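Local coordinates for protein first ORF in transposon ISC1904 (Sulfolobus solfataricus, PDB 3ILX) that probably binds DNA and catalyses strand exchange as a transposon-encoded serine recombinase, this chain holding its resolvase-like domain, at residues 7-11 and 72-76; 42-46 and 111-115. All blocks are in the same frame, centred on the assembly; numbering follows the deposited sequence.

Contact 1: residues 7-11 and 72-76; sequences LYARV and PDRLV
Arg10 and Arg74 cross at about a right angle, and each donates to the other's main chain. Arg10 NE lies 2.9 Å from Arg74 O, with an N-H...O angle of 154° and the oxygen almost in the guanidinium plane. On the same guanidinium, Arg10 NH2 reaches Asp73 O at 2.9 Å from above that carbonyl's plane. The return bond runs from Arg74 NH1 to Arg10 O over 2.7 Å. Arg10 extends from the strand with CG anti to the backbone N (chi1 -169°), and a bend at chi3 (45°) turns NE and NH2 onto the two successive carbonyls. Arg10 NH2 then stands 3.0 Å above the centre of the Arg74 guanidinium plane, and Glu107 forms a salt bridge with each arginine, which probably offsets the like charges. A leucine in place of Arg10 would probably leave the carbonyls of Asp73 and Arg74 without these donors and Glu107 with one arginine fewer.

Tyr8 completes the tight part. Leu75 CD2 sits over one ring face, 4.1 Å from the Tyr8 ring centroid, a CH-pi contact, while Arg74 O meets Tyr8 CE2 at the ring edge at 3.4 Å; the phenol oxygen bonds to Asp40 and Arg49. Packing thins at Val11, whose nearest atom, CA, is 4.0 Å from Arg74 NH1 and whose CB points away from 72-76. The sequences Tyr-x-Arg-Val and Asp-Arg-Leu resemble active-site motifs of serine recombinases. Strand 4-11 runs between parallel strands 36-41 and 64-69, helix 72-75 follows the latter, and Leu55 of helix 50-60 touches both Tyr8 and Leu75.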
# COMPACT_ATOMS: atom_id res chain seq x y z
N LEU A 7 -13.60 16.60 1.71
CA LEU A 7 -14.28 15.35 1.42
C LEU A 7 -13.57 14.64 0.27
O LEU A 7 -13.27 15.25 -0.76
CB LEU A 7 -15.74 15.59 1.08
CG LEU A 7 -16.48 16.53 2.04
CD1 LEU A 7 -17.90 16.71 1.59
CD2 LEU A 7 -16.43 16.00 3.46
N TYR A 8 -13.28 13.36 0.45
CA TYR A 8 -12.64 12.63 -0.62
C TYR A 8 -13.56 11.50 -1.07
O TYR A 8 -13.98 10.67 -0.27
CB TYR A 8 -11.28 12.08 -0.21
CG TYR A 8 -10.66 11.35 -1.39
CD1 TYR A 8 -9.97 12.05 -2.36
CD2 TYR A 8 -10.86 9.98 -1.58
CE1 TYR A 8 -9.44 11.42 -3.47
CE2 TYR A 8 -10.31 9.32 -2.70
CZ TYR A 8 -9.62 10.04 -3.63
OH TYR A 8 -9.06 9.39 -4.75
N ALA A 9 -13.87 11.46 -2.36
CA ALA A 9 -14.76 10.41 -2.86
C ALA A 9 -14.13 9.74 -4.07
O ALA A 9 -13.47 10.40 -4.85
CB ALA A 9 -16.13 10.98 -3.22
N ARG A 10 -14.39 8.45 -4.25
CA ARG A 10 -13.77 7.69 -5.33
C ARG A 10 -14.66 6.51 -5.73
O ARG A 10 -15.22 5.82 -4.87
CB ARG A 10 -12.38 7.14 -4.87
CG ARG A 10 -11.50 6.53 -6.03
CD ARG A 10 -10.41 5.53 -5.55
NE ARG A 10 -10.90 4.55 -4.55
CZ ARG A 10 -11.42 3.37 -4.86
NH1 ARG A 10 -11.57 3.00 -6.15
NH2 ARG A 10 -11.85 2.57 -3.89
N VAL A 11 -14.78 6.28 -7.03
CA VAL A 11 -15.32 5.04 -7.57
C VAL A 11 -14.34 4.49 -8.61
O VAL A 11 -13.61 5.25 -9.28
CB VAL A 11 -16.75 5.22 -8.19
CG1 VAL A 11 -17.77 5.69 -7.12
CG2 VAL A 11 -16.73 6.19 -9.36
N PRO A 72 -12.49 3.26 4.60
CA PRO A 72 -11.04 3.37 4.38
C PRO A 72 -10.57 3.08 2.93
O PRO A 72 -9.70 3.82 2.40
CB PRO A 72 -10.44 2.37 5.39
CG PRO A 72 -11.52 2.34 6.55
CD PRO A 72 -12.82 2.40 5.76
N ASP A 73 -11.16 2.06 2.27
CA ASP A 73 -10.69 1.70 0.90
C ASP A 73 -11.07 2.72 -0.18
O ASP A 73 -10.56 2.66 -1.31
CB ASP A 73 -11.03 0.26 0.50
CG ASP A 73 -12.39 0.12 -0.16
OD1 ASP A 73 -13.20 1.07 -0.07
OD2 ASP A 73 -12.65 -0.95 -0.76
N ARG A 74 -11.88 3.72 0.18
CA ARG A 74 -12.01 4.87 -0.72
C ARG A 74 -10.66 5.55 -0.97
O ARG A 74 -10.36 5.95 -2.11
CB ARG A 74 -13.03 5.88 -0.20
CG ARG A 74 -14.50 5.34 -0.14
CD ARG A 74 -14.95 4.81 -1.52
NE ARG A 74 -14.61 3.40 -1.72
CZ ARG A 74 -14.84 2.73 -2.85
NH1 ARG A 74 -15.38 3.35 -3.92
NH2 ARG A 74 -14.54 1.42 -2.93
N LEU A 75 -9.84 5.66 0.07
CA LEU A 75 -8.53 6.33 -0.07
C LEU A 75 -7.52 5.47 -0.79
O LEU A 75 -6.88 5.92 -1.75
CB LEU A 75 -7.96 6.83 1.28
CG LEU A 75 -8.57 8.20 1.65
CD1 LEU A 75 -8.41 8.52 3.17
CD2 LEU A 75 -8.02 9.33 0.74
N VAL A 76 -7.32 4.25 -0.29
CA VAL A 76 -6.33 3.33 -0.86
C VAL A 76 -6.75 1.90 -0.59
O VAL A 76 -7.50 1.63 0.38
CB VAL A 76 -4.90 3.49 -0.24
CG1 VAL A 76 -4.18 4.71 -0.80
CG2 VAL A 76 -4.96 3.53 1.30

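Contact 2: residues 42-46 and 111-115; sequences GSGLN and DLATI
Ser43 starts an ST turn, superposed on a type I beta turn from Ser43 to Asn46, and this turn docks on Asp111 of helix 105-125. Ser43 OG does double duty: it accepts from Leu45 N at 3.0 Å, with an N-H...O angle of 159°, and donates to Asp111 OD1 at 2.6 Å. The hydroxyl meets that oxygen on its syn side, 33° out of the carboxylate plane. With OG anti to the backbone N (chi1 171°), one atom can both close the turn and face the helix. A water links the other carboxylate oxygen to the turn, donating to Asp111 OD2 and accepting from Gly44 N at 2.8 Å; OD2 also forms a salt bridge with Arg77.

Helix 105-125 is consistent with the long dimerisation helix of resolvase-type serine recombinases, for Phe119 of the second subunit packs on Asp111 and Ile115.

Beside the polar link, the Leu45 side chain passes that of Asp111 running the other way. The touching branch is Leu45 CD1, which lies 3.6 Å from Asp111 O, 4.0 Å from Thr114 CB and 4.0 Å from Ile115 CG1. Phe78 touches both Leu45 and Ile115, extending the apolar patch.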
# COMPACT_ATOMS: atom_id res chain seq x y z
N GLY A 42 -11.17 5.78 -10.55
CA GLY A 42 -10.07 4.86 -10.74
C GLY A 42 -9.98 4.01 -9.49
O GLY A 42 -10.73 4.21 -8.55
N SER A 43 -9.05 3.07 -9.51
CA SER A 43 -8.83 2.09 -8.47
C SER A 43 -8.08 2.70 -7.30
O SER A 43 -7.25 3.60 -7.46
CB SER A 43 -8.05 0.90 -9.07
OG SER A 43 -7.63 -0.01 -8.07
N GLY A 44 -8.38 2.22 -6.10
CA GLY A 44 -7.55 2.51 -4.94
C GLY A 44 -6.09 2.08 -5.06
O GLY A 44 -5.23 2.59 -4.32
N LEU A 45 -5.81 1.15 -5.97
CA LEU A 45 -4.44 0.74 -6.27
C LEU A 45 -3.69 1.76 -7.12
O LEU A 45 -2.47 1.67 -7.25
CB LEU A 45 -4.44 -0.58 -7.07
CG LEU A 45 -4.76 -1.85 -6.28
CD1 LEU A 45 -5.02 -2.99 -7.22
CD2 LEU A 45 -3.56 -2.18 -5.36
N ASN A 46 -4.42 2.68 -7.77
CA ASN A 46 -3.77 3.57 -8.77
C ASN A 46 -3.09 4.75 -8.06
O ASN A 46 -3.76 5.64 -7.50
CB ASN A 46 -4.79 4.01 -9.83
CG ASN A 46 -4.21 5.01 -10.85
OD1 ASN A 46 -3.04 5.41 -10.80
ND2 ASN A 46 -5.06 5.43 -11.78
N ASP A 111 -9.54 -5.34 -8.64
CA ASP A 111 -8.30 -5.07 -7.90
C ASP A 111 -7.46 -6.35 -7.73
O ASP A 111 -6.23 -6.35 -7.95
CB ASP A 111 -8.62 -4.46 -6.53
CG ASP A 111 -8.88 -2.95 -6.60
OD1 ASP A 111 -8.76 -2.32 -7.70
OD2 ASP A 111 -9.20 -2.39 -5.52
N LEU A 112 -8.12 -7.45 -7.39
CA LEU A 112 -7.42 -8.73 -7.32
C LEU A 112 -6.79 -9.13 -8.68
O LEU A 112 -5.64 -9.55 -8.72
CB LEU A 112 -8.30 -9.84 -6.77
CG LEU A 112 -7.56 -11.12 -6.35
CD1 LEU A 112 -6.31 -10.86 -5.49
CD2 LEU A 112 -8.56 -11.98 -5.59
N ALA A 113 -7.52 -8.94 -9.77
CA ALA A 113 -6.98 -9.24 -11.11
C ALA A 113 -5.74 -8.39 -11.43
O ALA A 113 -4.75 -8.87 -12.02
CB ALA A 113 -8.08 -9.02 -12.18
N THR A 114 -5.78 -7.12 -11.07
CA THR A 114 -4.60 -6.26 -11.22
C THR A 114 -3.43 -6.77 -10.40
O THR A 114 -2.30 -6.84 -10.91
CB THR A 114 -4.95 -4.82 -10.81
OG1 THR A 114 -6.04 -4.38 -11.62
CG2 THR A 114 -3.77 -3.85 -10.97
N ILE A 115 -3.69 -7.14 -9.13
CA ILE A 115 -2.68 -7.65 -8.22
C ILE A 115 -2.10 -8.99 -8.77
O ILE A 115 -0.87 -9.18 -8.79
CB ILE A 115 -3.27 -7.86 -6.78
CG1 ILE A 115 -3.58 -6.50 -6.10
CG2 ILE A 115 -2.33 -8.68 -5.89
CD1 ILE A 115 -4.61 -6.65 -4.93
O HOH W 1 -9.89 0.02 -5.33

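In the fold
Contact 1 is entirely buried near the chain centre, whereas contact 2 is only partly buried and includes exposed Thr114, with its centre about 13 Å from that of contact 1. They hold different elements: contact 1 joins a sheet strand to a short helix, contact 2 a loop to the long helix 105-125. They nevertheless meet directly, because Val11 O probably bonds to Gly42 N and Arg10 NH1 to Gly42 O. Their segments alternate along the chain. Arginine-to-carbonyl bonds dominate the first; one hydroxyl-carboxylate bond, a water bridge and a leucine methyl make the second. Contact 2 also borders the second subunit.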